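Local coordinates for iron-containing alcohol dehydrogenase (Ralstonia eutropha, PDB 3JZD), which probably reduces maleylacetate to 3-oxoadipate with NADH or NADPH as cofactor, a step in the breakdown of aromatic compounds, at residues Arg323-Ala328 against Ala346-Ala351; Ile327-Pro332 against Arg337-Glu342; Met239-Lys244 against Glu342-Leu347. All coordinates share one frame; numbering follows the deposited sequence.

Contact 1 (Arg323-Ala328 against Ala346-Ala351); sequences RAADIA and ALLQAA. With CA (calcium ion), chain F.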
ATOM      1  N   ARG A 323      11.586  38.321   9.181  1.00 12.86           N
ATOM      2  CA  ARG A 323      10.162  38.225   8.897  1.00 13.68           C
ATOM      3  C   ARG A 323       9.752  36.764   8.686  1.00 14.24           C
ATOM      4  O   ARG A 323       8.707  36.326   9.152  1.00 16.17           O
ATOM      5  CB  ARG A 323       9.784  39.034   7.667  1.00 13.60           C
ATOM      6  CG  ARG A 323       8.298  38.934   7.287  1.00 14.95           C
ATOM      7  CD  ARG A 323       7.952  39.670   5.988  1.00 16.18           C
ATOM      8  NE  ARG A 323       8.251  41.090   6.076  1.00 13.67           N
ATOM      9  CZ  ARG A 323       7.414  42.048   6.489  1.00 19.12           C
ATOM     10  NH1 ARG A 323       6.164  41.782   6.825  1.00 19.96           N
ATOM     11  NH2 ARG A 323       7.837  43.301   6.561  1.00 19.21           N
ATOM     12  N   ALA A 324      10.586  36.022   7.993  1.00 12.64           N
ATOM     13  CA  ALA A 324      10.333  34.613   7.765  1.00 12.53           C
ATOM     14  C   ALA A 324      10.200  33.856   9.091  1.00 11.93           C
ATOM     15  O   ALA A 324       9.373  32.946   9.198  1.00 11.62           O
ATOM     16  CB  ALA A 324      11.461  34.000   6.892  1.00 11.18           C
ATOM     17  N   ALA A 325      11.039  34.178  10.074  1.00 12.43           N
ATOM     18  CA  ALA A 325      10.941  33.503  11.359  1.00 13.78           C
ATOM     19  C   ALA A 325       9.592  33.886  12.046  1.00 14.13           C
ATOM     20  O   ALA A 325       8.936  33.033  12.656  1.00 16.38           O
ATOM     21  CB  ALA A 325      12.111  33.816  12.255  1.00 11.40           C
ATOM     22  N   ASP A 326       9.172  35.134  11.939  1.00 14.43           N
ATOM     23  CA  ASP A 326       7.865  35.529  12.523  1.00 13.58           C
ATOM     24  C   ASP A 326       6.715  34.754  11.899  1.00 15.56           C
ATOM     25  O   ASP A 326       5.885  34.219  12.630  1.00 16.78           O
ATOM     26  CB  ASP A 326       7.592  37.006  12.396  1.00 13.46           C
ATOM     27  CG  ASP A 326       8.557  37.866  13.220  1.00 14.38           C
ATOM     28  OD1 ASP A 326       8.914  37.511  14.371  1.00 17.03           O
ATOM     29  OD2 ASP A 326       8.964  38.917  12.705  1.00 15.82           O
ATOM     30  N   ILE A 327       6.677  34.685  10.572  1.00 14.69           N
ATOM     31  CA  ILE A 327       5.631  33.978   9.842  1.00 13.98           C
ATOM     32  C   ILE A 327       5.677  32.487  10.219  1.00 15.60           C
ATOM     33  O   ILE A 327       4.625  31.889  10.399  1.00 15.66           O
ATOM     34  CB  ILE A 327       5.791  34.095   8.320  1.00 14.77           C
ATOM     35  CG1 ILE A 327       5.724  35.554   7.841  1.00 12.86           C
ATOM     36  CG2 ILE A 327       4.714  33.301   7.589  1.00  9.71           C
ATOM     37  CD1 ILE A 327       6.266  35.783   6.376  1.00 13.24           C
ATOM     38  N   ALA A 328       6.867  31.905  10.387  1.00 14.67           N
ATOM     39  CA  ALA A 328       6.999  30.479  10.776  1.00 14.42           C
ATOM     40  C   ALA A 328       6.348  30.210  12.113  1.00 15.64           C
ATOM     41  O   ALA A 328       5.952  29.096  12.376  1.00 16.28           O
ATOM     42  CB  ALA A 328       8.523  29.996  10.854  1.00 11.60           C
ATOM     43  N   ALA A 346      17.601  30.551  13.738  1.00 15.32           N
ATOM     44  CA  ALA A 346      18.935  29.961  13.494  1.00 15.54           C
ATOM     45  C   ALA A 346      18.871  28.902  12.353  1.00 15.13           C
ATOM     46  O   ALA A 346      19.818  28.768  11.568  1.00 15.32           O
ATOM     47  CB  ALA A 346      19.493  29.311  14.810  1.00 13.16           C
ATOM     48  N   LEU A 347      17.749  28.169  12.275  1.00 13.50           N
ATOM     49  CA  LEU A 347      17.536  27.203  11.192  1.00 12.78           C
ATOM     50  C   LEU A 347      17.569  27.984   9.903  1.00 12.52           C
ATOM     51  O   LEU A 347      18.264  27.629   8.980  1.00 12.49           O
ATOM     52  CB  LEU A 347      16.167  26.510  11.322  1.00 12.61           C
ATOM     53  CG  LEU A 347      15.667  25.516  10.249  1.00 14.48           C
ATOM     54  CD1 LEU A 347      14.438  24.727  10.768  1.00 15.66           C
ATOM     55  CD2 LEU A 347      15.356  26.239   8.854  1.00 12.67           C
ATOM     56  N   LEU A 348      16.813  29.064   9.859  1.00 12.37           N
ATOM     57  CA  LEU A 348      16.725  29.901   8.665  1.00 13.63           C
ATOM     58  C   LEU A 348      18.059  30.515   8.237  1.00 14.80           C
ATOM     59  O   LEU A 348      18.333  30.642   7.038  1.00 13.31           O
ATOM     60  CB  LEU A 348      15.696  31.003   8.915  1.00 14.12           C
ATOM     61  CG  LEU A 348      14.238  30.567   8.850  1.00 13.73           C
ATOM     62  CD1 LEU A 348      13.328  31.627   9.397  1.00 14.20           C
ATOM     63  CD2 LEU A 348      13.885  30.246   7.417  1.00  9.32           C
ATOM     64  N   GLN A 349      18.890  30.904   9.209  1.00 16.35           N
ATOM     65  CA  GLN A 349      20.166  31.524   8.904  1.00 15.25           C
ATOM     66  C   GLN A 349      21.082  30.466   8.249  1.00 17.39           C
ATOM     67  O   GLN A 349      21.778  30.747   7.267  1.00 18.71           O
ATOM     68  CB  GLN A 349      20.834  32.051  10.165  1.00 15.31           C
ATOM     69  CG  GLN A 349      22.105  32.845   9.896  1.00 18.44           C
ATOM     70  CD  GLN A 349      21.799  34.144   9.176  1.00 19.89           C
ATOM     71  OE1 GLN A 349      20.755  34.757   9.413  1.00 15.59           O
ATOM     72  NE2 GLN A 349      22.688  34.570   8.312  1.00 17.37           N
ATOM     73  N   ALA A 350      21.104  29.268   8.834  1.00 15.62           N
ATOM     74  CA  ALA A 350      21.908  28.152   8.316  1.00 16.15           C
ATOM     75  C   ALA A 350      21.465  27.725   6.902  1.00 13.92           C
ATOM     76  O   ALA A 350      22.290  27.422   6.053  1.00 17.23           O
ATOM     77  CB  ALA A 350      21.864  26.936   9.301  1.00 13.62           C
ATOM     78  N   ALA A 351      20.171  27.701   6.678  1.00 12.73           N
ATOM     79  CA  ALA A 351      19.594  27.396   5.360  1.00 13.85           C
ATOM     80  C   ALA A 351      19.983  28.499   4.355  1.00 13.62           C
ATOM     81  O   ALA A 351      20.348  28.198   3.194  1.00 13.73           O
ATOM     82  CB  ALA A 351      18.048  27.286   5.448  1.00 13.80           C
TER
HETATM   83 CA    CA F 358      10.176  39.596  14.695  1.00 27.48          CA
HETATM   84  O   HOH W   1      11.992  38.467  13.688  1.00 23.12           O
HETATM   85  O   HOH W   2      10.889  40.829  12.783  1.00 29.12           O

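Contact 2 (Ile327-Pro332 against Arg337-Glu342); sequences IALASP and RPIERE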
ATOM      1  N   ILE A 327       6.677  34.685  10.572  1.00 14.69           N
ATOM      2  CA  ILE A 327       5.631  33.978   9.842  1.00 13.98           C
ATOM      3  C   ILE A 327       5.677  32.487  10.219  1.00 15.60           C
ATOM      4  O   ILE A 327       4.625  31.889  10.399  1.00 15.66           O
ATOM      5  CB  ILE A 327       5.791  34.095   8.320  1.00 14.77           C
ATOM      6  CG1 ILE A 327       5.724  35.554   7.841  1.00 12.86           C
ATOM      7  CG2 ILE A 327       4.714  33.301   7.589  1.00  9.71           C
ATOM      8  CD1 ILE A 327       6.266  35.783   6.376  1.00 13.24           C
ATOM      9  N   ALA A 328       6.867  31.905  10.387  1.00 14.67           N
ATOM     10  CA  ALA A 328       6.999  30.479  10.776  1.00 14.42           C
ATOM     11  C   ALA A 328       6.348  30.210  12.113  1.00 15.64           C
ATOM     12  O   ALA A 328       5.952  29.096  12.376  1.00 16.28           O
ATOM     13  CB  ALA A 328       8.523  29.996  10.854  1.00 11.60           C
ATOM     14  N   LEU A 329       6.255  31.229  12.957  1.00 14.81           N
ATOM     15  CA  LEU A 329       5.692  31.080  14.295  0.50 16.12           C
ATOM     16  C   LEU A 329       4.226  31.484  14.378  1.00 16.08           C
ATOM     17  O   LEU A 329       3.612  31.321  15.393  1.00 17.55           O
ATOM     18  CB  LEU A 329       6.497  31.947  15.261  0.50 16.18           C
ATOM     19  CG  LEU A 329       7.870  31.514  15.780  0.50 18.58           C
ATOM     20  CD1 LEU A 329       8.739  30.792  14.771  0.50 17.92           C
ATOM     21  CD2 LEU A 329       8.572  32.780  16.322  0.50 22.04           C
ATOM     22  N   ALA A 330       3.655  31.996  13.291  1.00 17.77           N
ATOM     23  CA  ALA A 330       2.272  32.549  13.357  1.00 18.55           C
ATOM     24  C   ALA A 330       1.094  31.585  13.518  1.00 19.80           C
ATOM     25  O   ALA A 330       0.156  31.879  14.222  1.00 20.49           O
ATOM     26  CB  ALA A 330       2.007  33.438  12.122  1.00 16.25           C
ATOM     27  N   SER A 331       1.109  30.510  12.762  1.00 20.01           N
ATOM     28  CA  SER A 331       0.024  29.556  12.742  1.00 21.49           C
ATOM     29  C   SER A 331       0.586  28.220  13.283  1.00 21.74           C
ATOM     30  O   SER A 331       1.358  27.556  12.611  1.00 22.23           O
ATOM     31  CB  SER A 331      -0.444  29.449  11.315  1.00 22.18           C
ATOM     32  OG  SER A 331      -1.557  28.646  11.221  1.00 26.74           O
ATOM     33  N   PRO A 332       0.254  27.874  14.533  1.00 21.49           N
ATOM     34  CA  PRO A 332       0.748  26.678  15.209  1.00 20.37           C
ATOM     35  C   PRO A 332       0.320  25.369  14.576  1.00 19.26           C
ATOM     36  O   PRO A 332      -0.731  25.284  13.946  1.00 19.46           O
ATOM     37  CB  PRO A 332       0.136  26.768  16.617  1.00 21.97           C
ATOM     38  CG  PRO A 332      -0.203  28.203  16.817  1.00 25.15           C
ATOM     39  CD  PRO A 332      -0.563  28.715  15.431  1.00 23.12           C
ATOM     40  N   ARG A 337       9.316  18.472  18.002  1.00 19.40           N
ATOM     41  CA  ARG A 337       9.992  19.458  18.890  1.00 18.70           C
ATOM     42  C   ARG A 337       9.217  20.823  18.800  1.00 18.55           C
ATOM     43  O   ARG A 337       8.785  21.236  17.709  1.00 19.27           O
ATOM     44  CB  ARG A 337      11.448  19.604  18.428  1.00 16.84           C
ATOM     45  CG  ARG A 337      12.231  20.675  19.192  1.00 17.86           C
ATOM     46  CD  ARG A 337      13.560  20.942  18.560  1.00 14.43           C
ATOM     47  NE  ARG A 337      14.163  22.152  19.115  1.00 16.57           N
ATOM     48  CZ  ARG A 337      15.318  22.662  18.699  1.00 15.84           C
ATOM     49  NH1 ARG A 337      15.984  22.071  17.741  1.00 20.40           N
ATOM     50  NH2 ARG A 337      15.829  23.742  19.254  1.00 16.31           N
ATOM     51  N   PRO A 338       9.013  21.517  19.932  1.00 18.56           N
ATOM     52  CA  PRO A 338       8.281  22.810  19.857  1.00 18.55           C
ATOM     53  C   PRO A 338       8.893  23.803  18.875  1.00 17.36           C
ATOM     54  O   PRO A 338      10.101  23.815  18.703  1.00 17.36           O
ATOM     55  CB  PRO A 338       8.326  23.344  21.308  1.00 18.58           C
ATOM     56  CG  PRO A 338       8.542  22.144  22.153  1.00 18.35           C
ATOM     57  CD  PRO A 338       9.318  21.144  21.328  1.00 18.91           C
ATOM     58  N   ILE A 339       8.040  24.548  18.166  1.00 19.04           N
ATOM     59  CA  ILE A 339       8.475  25.549  17.213  1.00 19.09           C
ATOM     60  C   ILE A 339       8.680  26.800  18.079  1.00 19.37           C
ATOM     61  O   ILE A 339       7.742  27.269  18.705  1.00 18.63           O
ATOM     62  CB  ILE A 339       7.421  25.766  16.104  1.00 21.18           C
ATOM     63  CG1 ILE A 339       7.068  24.441  15.383  1.00 19.61           C
ATOM     64  CG2 ILE A 339       7.885  26.764  15.082  1.00 17.47           C
ATOM     65  CD1 ILE A 339       8.230  23.699  14.711  1.00 16.34           C
ATOM     66  N   GLU A 340       9.916  27.287  18.168  1.00 19.95           N
ATOM     67  CA  GLU A 340      10.283  28.478  18.977  1.00 22.34           C
ATOM     68  C   GLU A 340      11.105  29.426  18.100  1.00 20.76           C
ATOM     69  O   GLU A 340      11.917  28.978  17.285  1.00 17.46           O
ATOM     70  CB  GLU A 340      11.073  28.055  20.234  1.00 23.91           C
ATOM     71  CG  GLU A 340      10.373  27.044  21.182  1.00 33.20           C
ATOM     72  CD  GLU A 340       9.155  27.620  21.968  1.00 42.91           C
ATOM     73  OE1 GLU A 340       8.841  28.834  21.857  1.00 46.01           O
ATOM     74  OE2 GLU A 340       8.516  26.843  22.720  1.00 51.35           O
ATOM     75  N   ARG A 341      10.952  30.733  18.320  1.00 22.16           N
ATOM     76  CA  ARG A 341      11.602  31.781  17.496  0.60 22.33           C
ATOM     77  C   ARG A 341      13.103  31.646  17.286  1.00 21.63           C
ATOM     78  O   ARG A 341      13.588  31.572  16.181  1.00 20.57           O
ATOM     79  CB  ARG A 341      11.392  33.195  18.081  0.60 24.36           C
ATOM     80  CG  ARG A 341      11.835  34.306  17.083  0.60 26.98           C
ATOM     81  CD  ARG A 341      12.069  35.687  17.702  0.60 29.05           C
ATOM     82  NE  ARG A 341      13.182  35.694  18.657  0.60 27.41           N
ATOM     83  CZ  ARG A 341      14.472  35.652  18.326  0.60 24.86           C
ATOM     84  NH1 ARG A 341      14.855  35.576  17.054  0.60 19.03           N
ATOM     85  NH2 ARG A 341      15.390  35.653  19.287  0.60 28.04           N
ATOM     86  N   GLU A 342      13.855  31.628  18.367  1.00 21.13           N
ATOM     87  CA  GLU A 342      15.293  31.609  18.232  1.00 22.06           C
ATOM     88  C   GLU A 342      15.833  30.426  17.441  1.00 20.30           C
ATOM     89  O   GLU A 342      16.559  30.622  16.497  1.00 21.72           O
ATOM     90  CB  GLU A 342      15.992  31.750  19.596  1.00 23.77           C
ATOM     91  CG  GLU A 342      17.528  31.882  19.460  1.00 35.70           C
ATOM     92  CD  GLU A 342      18.310  31.799  20.789  1.00 44.82           C
ATOM     93  OE1 GLU A 342      18.094  32.665  21.678  1.00 52.71           O
ATOM     94  OE2 GLU A 342      19.181  30.891  20.902  1.00 48.89           O
TER

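Contact 3 (Met239-Lys244 against Glu342-Leu347); sequences MALHHK and EPIRAL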
HETATM    1  N   MSE A 239       2.335  15.948   7.612  1.00 15.64           N
HETATM    2  CA  MSE A 239       3.654  16.564   7.532  1.00 14.63           C
HETATM    3  C   MSE A 239       3.845  17.482   8.733  1.00 15.30           C
HETATM    4  O   MSE A 239       2.971  17.585   9.591  1.00 16.67           O
HETATM    5  CB  MSE A 239       3.803  17.313   6.209  1.00 15.20           C
HETATM    6  CG  MSE A 239       3.653  16.429   4.960  1.00 16.02           C
HETATM    7 SE   MSE A 239       4.960  14.959   4.723  0.75 12.95          SE
HETATM    8  CE  MSE A 239       3.953  13.472   5.559  1.00 21.34           C
ATOM      9  N   ALA A 240       4.990  18.145   8.831  1.00 14.36           N
ATOM     10  CA  ALA A 240       5.252  19.006   9.991  1.00 14.41           C
ATOM     11  C   ALA A 240       6.192  20.158   9.613  1.00 12.66           C
ATOM     12  O   ALA A 240       6.024  20.775   8.556  1.00 14.67           O
ATOM     13  CB  ALA A 240       5.781  18.153  11.223  1.00 10.80           C
ATOM     14  N   LEU A 241       7.187  20.438  10.432  1.00 14.51           N
ATOM     15  CA  LEU A 241       8.062  21.596  10.210  1.00 16.13           C
ATOM     16  C   LEU A 241       8.589  21.821   8.803  1.00 16.13           C
ATOM     17  O   LEU A 241       8.485  22.937   8.278  1.00 16.01           O
ATOM     18  CB  LEU A 241       9.236  21.598  11.189  1.00 16.20           C
ATOM     19  CG  LEU A 241      10.409  22.559  10.958  1.00 19.36           C
ATOM     20  CD1 LEU A 241       9.941  24.033  11.118  1.00 14.91           C
ATOM     21  CD2 LEU A 241      11.556  22.211  11.911  1.00 14.23           C
ATOM     22  N   HIS A 242       9.154  20.794   8.176  1.00 16.28           N
ATOM     23  CA  HIS A 242       9.764  21.016   6.888  1.00 14.23           C
ATOM     24  C   HIS A 242       8.776  21.545   5.873  1.00 13.81           C
ATOM     25  O   HIS A 242       9.040  22.545   5.210  1.00 12.92           O
ATOM     26  CB  HIS A 242      10.427  19.761   6.343  1.00 13.88           C
ATOM     27  CG  HIS A 242      10.831  19.896   4.922  1.00 11.50           C
ATOM     28  ND1 HIS A 242      12.029  20.471   4.539  1.00 14.35           N
ATOM     29  CD2 HIS A 242      10.180  19.565   3.782  1.00 14.34           C
ATOM     30  CE1 HIS A 242      12.104  20.463   3.220  1.00 19.61           C
ATOM     31  NE2 HIS A 242      10.993  19.923   2.730  1.00 11.66           N
ATOM     32  N   HIS A 243       7.662  20.842   5.719  1.00 13.99           N
ATOM     33  CA  HIS A 243       6.630  21.261   4.766  1.00 14.81           C
ATOM     34  C   HIS A 243       6.009  22.610   5.107  1.00 15.21           C
ATOM     35  O   HIS A 243       5.811  23.443   4.234  1.00 14.47           O
ATOM     36  CB  HIS A 243       5.586  20.168   4.589  1.00 12.45           C
ATOM     37  CG  HIS A 243       6.141  18.952   3.916  1.00 17.64           C
ATOM     38  ND1 HIS A 243       6.988  18.065   4.560  1.00 17.91           N
ATOM     39  CD2 HIS A 243       5.989  18.485   2.652  1.00 16.65           C
ATOM     40  CE1 HIS A 243       7.327  17.108   3.718  1.00 22.50           C
ATOM     41  NE2 HIS A 243       6.746  17.340   2.550  1.00 18.77           N
ATOM     42  N   LYS A 244       5.753  22.863   6.371  1.00 14.31           N
ATOM     43  CA  LYS A 244       5.204  24.161   6.734  1.00 17.12           C
ATOM     44  C   LYS A 244       6.151  25.314   6.384  1.00 16.68           C
ATOM     45  O   LYS A 244       5.729  26.350   5.838  1.00 15.65           O
ATOM     46  CB  LYS A 244       4.910  24.191   8.244  1.00 18.55           C
ATOM     47  CG  LYS A 244       3.762  23.287   8.638  1.00 20.13           C
ATOM     48  CD  LYS A 244       2.444  23.914   8.158  1.00 16.44           C
ATOM     49  CE  LYS A 244       1.213  23.056   8.452  1.00 30.14           C
ATOM     50  NZ  LYS A 244      -0.026  23.953   8.433  1.00 23.96           N
ATOM     51  N   GLU A 342      13.855  31.628  18.367  1.00 21.13           N
ATOM     52  CA  GLU A 342      15.293  31.609  18.232  1.00 22.06           C
ATOM     53  C   GLU A 342      15.833  30.426  17.441  1.00 20.30           C
ATOM     54  O   GLU A 342      16.559  30.622  16.497  1.00 21.72           O
ATOM     55  CB  GLU A 342      15.992  31.750  19.596  1.00 23.77           C
ATOM     56  CG  GLU A 342      17.528  31.882  19.460  1.00 35.70           C
ATOM     57  CD  GLU A 342      18.310  31.799  20.789  1.00 44.82           C
ATOM     58  OE1 GLU A 342      18.094  32.665  21.678  1.00 52.71           O
ATOM     59  OE2 GLU A 342      19.181  30.891  20.902  1.00 48.89           O
ATOM     60  N   PRO A 343      15.518  29.196  17.842  1.00 19.27           N
ATOM     61  CA  PRO A 343      16.022  28.100  17.037  1.00 18.79           C
ATOM     62  C   PRO A 343      15.444  28.090  15.597  1.00 15.85           C
ATOM     63  O   PRO A 343      16.109  27.638  14.704  1.00 14.77           O
ATOM     64  CB  PRO A 343      15.629  26.857  17.833  1.00 19.91           C
ATOM     65  CG  PRO A 343      14.422  27.288  18.676  1.00 18.47           C
ATOM     66  CD  PRO A 343      14.748  28.733  19.010  1.00 20.07           C
ATOM     67  N   ILE A 344      14.237  28.596  15.375  1.00 15.50           N
ATOM     68  CA  ILE A 344      13.719  28.703  13.986  1.00 14.82           C
ATOM     69  C   ILE A 344      14.512  29.744  13.206  1.00 14.15           C
ATOM     70  O   ILE A 344      14.862  29.521  12.037  1.00 12.54           O
ATOM     71  CB  ILE A 344      12.201  29.027  13.903  1.00 15.81           C
ATOM     72  CG1 ILE A 344      11.394  27.764  14.217  1.00 18.95           C
ATOM     73  CG2 ILE A 344      11.810  29.594  12.497  1.00 11.75           C
ATOM     74  CD1 ILE A 344      11.501  26.638  13.196  1.00 17.37           C
ATOM     75  N   ARG A 345      14.825  30.858  13.864  1.00 14.69           N
ATOM     76  CA  ARG A 345      15.608  31.899  13.224  1.00 15.82           C
ATOM     77  C   ARG A 345      17.025  31.392  12.882  1.00 16.15           C
ATOM     78  O   ARG A 345      17.581  31.765  11.860  1.00 17.27           O
ATOM     79  CB  ARG A 345      15.692  33.142  14.107  1.00 15.36           C
ATOM     80  CG  ARG A 345      16.539  34.235  13.454  1.00 14.80           C
ATOM     81  CD  ARG A 345      15.865  34.728  12.189  1.00 15.68           C
ATOM     82  NE  ARG A 345      16.593  35.825  11.587  1.00 17.49           N
ATOM     83  CZ  ARG A 345      17.677  35.669  10.832  1.00 19.17           C
ATOM     84  NH1 ARG A 345      18.195  34.451  10.621  1.00 18.30           N
ATOM     85  NH2 ARG A 345      18.271  36.729  10.311  1.00 20.23           N
ATOM     86  N   ALA A 346      17.601  30.551  13.738  1.00 15.32           N
ATOM     87  CA  ALA A 346      18.935  29.961  13.494  1.00 15.54           C
ATOM     88  C   ALA A 346      18.871  28.902  12.353  1.00 15.13           C
ATOM     89  O   ALA A 346      19.818  28.768  11.568  1.00 15.32           O
ATOM     90  CB  ALA A 346      19.493  29.311  14.810  1.00 13.16           C
ATOM     91  N   LEU A 347      17.749  28.169  12.275  1.00 13.50           N
ATOM     92  CA  LEU A 347      17.536  27.203  11.192  1.00 12.78           C
ATOM     93  C   LEU A 347      17.569  27.984   9.903  1.00 12.52           C
ATOM     94  O   LEU A 347      18.264  27.629   8.980  1.00 12.49           O
ATOM     95  CB  LEU A 347      16.167  26.510  11.322  1.00 12.61           C
ATOM     96  CG  LEU A 347      15.667  25.516  10.249  1.00 14.48           C
ATOM     97  CD1 LEU A 347      14.438  24.727  10.768  1.00 15.66           C
ATOM     98  CD2 LEU A 347      15.356  26.239   8.854  1.00 12.67           C
TER

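Contact 1 (Arg323-Ala328 against Ala346-Ala351)
In the helical C-terminal part of this iron-containing alcohol dehydrogenase family member, helix 321-328 packs against helix 341-353 through one leucine, Leu348, set against Ala324 and Ala325. The contact is small, burying 104 Å², and made by apolar side chains alone, although a leucine methyl also rests on the main chain. Leu348 leaves its helix with CG beside the backbone N (chi1 -76°), and CD1, anti to CA (chi2 168°), extends the chain to the partner helix. That methyl lies over the backbone between the two alanines, with Leu348 CD1 3.5 Å from Ala325 N and 3.6 Å from Ala325 CA. Both alanine methyls also touch it: Ala324 CB stands 3.9 Å and Ala325 CB 3.8 Å from Leu348 CD1. Because both alanines are short, the leucine reaches the main chain, and the CA atoms of Ala325 and Leu348 come within 7.3 Å.

Asp326, whose CB points away from the partner helix, grips a calcium ion with both carboxylate oxygens, OD1 at 2.5 Å and OD2 at 2.4 Å from the metal. Two waters also bind it. The buried leucine contact and the hydrated metal thus lie on different sides of one short helix. Helix 241-253 adds to the packing, its Phe253 touching Ala324 and its Leu245 touching Leu347, while His267 of helix 257-272 lies against Leu347, Ala350 and Ala351.

Contact 2 (Ile327-Pro332 against Arg337-Glu342)
Leu329 and Arg341 bring their CA atoms to 6.8 Å without any hydrogen bond joining the segments. A backbone bond from Ala330 N to Ile327 O (3.1 Å) spans the turn that follows helix 321-328, and Glu340 occupies the N-cap position of the second helix.

Leu329 carries most of the packing. Its side chain lies aslant both Ile339 and Arg341: Leu329 CD1 stands 4.1 Å from Ile339 CG2, and its CD2 methyl faces the CB and CG stem of Arg341. The exact spacing on the Arg341 side is doubtful, since both residues were modelled in two conformers. Ile339 presents its CG2 branch, anti to its backbone N, and the same methyl also approaches Ala328 O at 4.1 Å. Ile344 of the following helix lies behind them.

In the conformer given, Arg341 CD is the atom nearest the Asp326 side chain and its calcium, about 5 Å from each between nearest atoms; the bend at chi3 (64°) then takes the guanidinium away. This is a helix-loop-helix connection, in which an aliphatic cluster packs the ends of the connecting loop together between the last two helices of the chain.

Contact 3 (Met239-Lys244 against Glu342-Leu347)
Leu241 meets Ile344 and Leu347 with its two terminal methyls, one for each partner. From CA its CB points toward segment 342-347, and CG is anti to the backbone N (chi1 168°), which stretches the side chain out toward its partners; the nearest CA atoms of the two segments, those of Leu241 and Ile344, are 9.8 Å apart. At CG the chain forks. Leu241 CD1 reaches the CD1 methyl of Ile344 at 3.7 Å; these two side chains slide past one another, running in opposite directions. The other branch, Leu241 CD2, comes tip to tip with Leu347 CD1 at 4.0 Å. The single leucine therefore sits opposite two residues about one turn of helix apart.

Ile344 gets there by its longer branch: CG1 is anti to the carbonyl carbon (chi1 -76°), and although its CB does not aim at Leu241, its end does. Tyr271 and Tyr333 also touch Leu241, and the whole contact is buried.

On the remote side of helix 241-253 the His243 ring is held between His242 CD2, 3.6 Å above one face and offset toward the rim, and CG of selenomethionine Met239, 3.6 Å over the centre of the other. His243 ND1 and Ala240 N both hydrogen-bond Glu181 OE1, while His242 N takes Glu181 OE2, so that this carboxylate sits at the helix start. His243 NE2 is bonded to His178 ND1 and His242 NE2 to His261 ND1. This cluster of histidines probably corresponds to the region that holds the metal in iron-dependent relatives; Leu241, by contrast, faces helix 341-353 and joins the histidine-rich helix to it by plain helix-helix packing.

All three contacts share helix 341-353, and their centres lie close together, about 9 Å between contacts 1 and 2 and about 7 Å from contact 3 to either. Contacts 1 and 2 also share helix 321-328, using its middle and its end in turn. Ile344 ties the group together: it belongs to contact 3, yet Ile344 CG2 packs on Ala328 CB at 3.7 Å, and Ile344 CG1 on Ile339 CG2 of contact 2 at 3.7 Å. The Ile344 side chain is about 10 Å, nearest atoms, from the calcium bound by Asp326 in contact 1. Contact 1 lies away from the NAD-binding residues; contact 3 links this outer cluster to the histidine-rich helix 241-253.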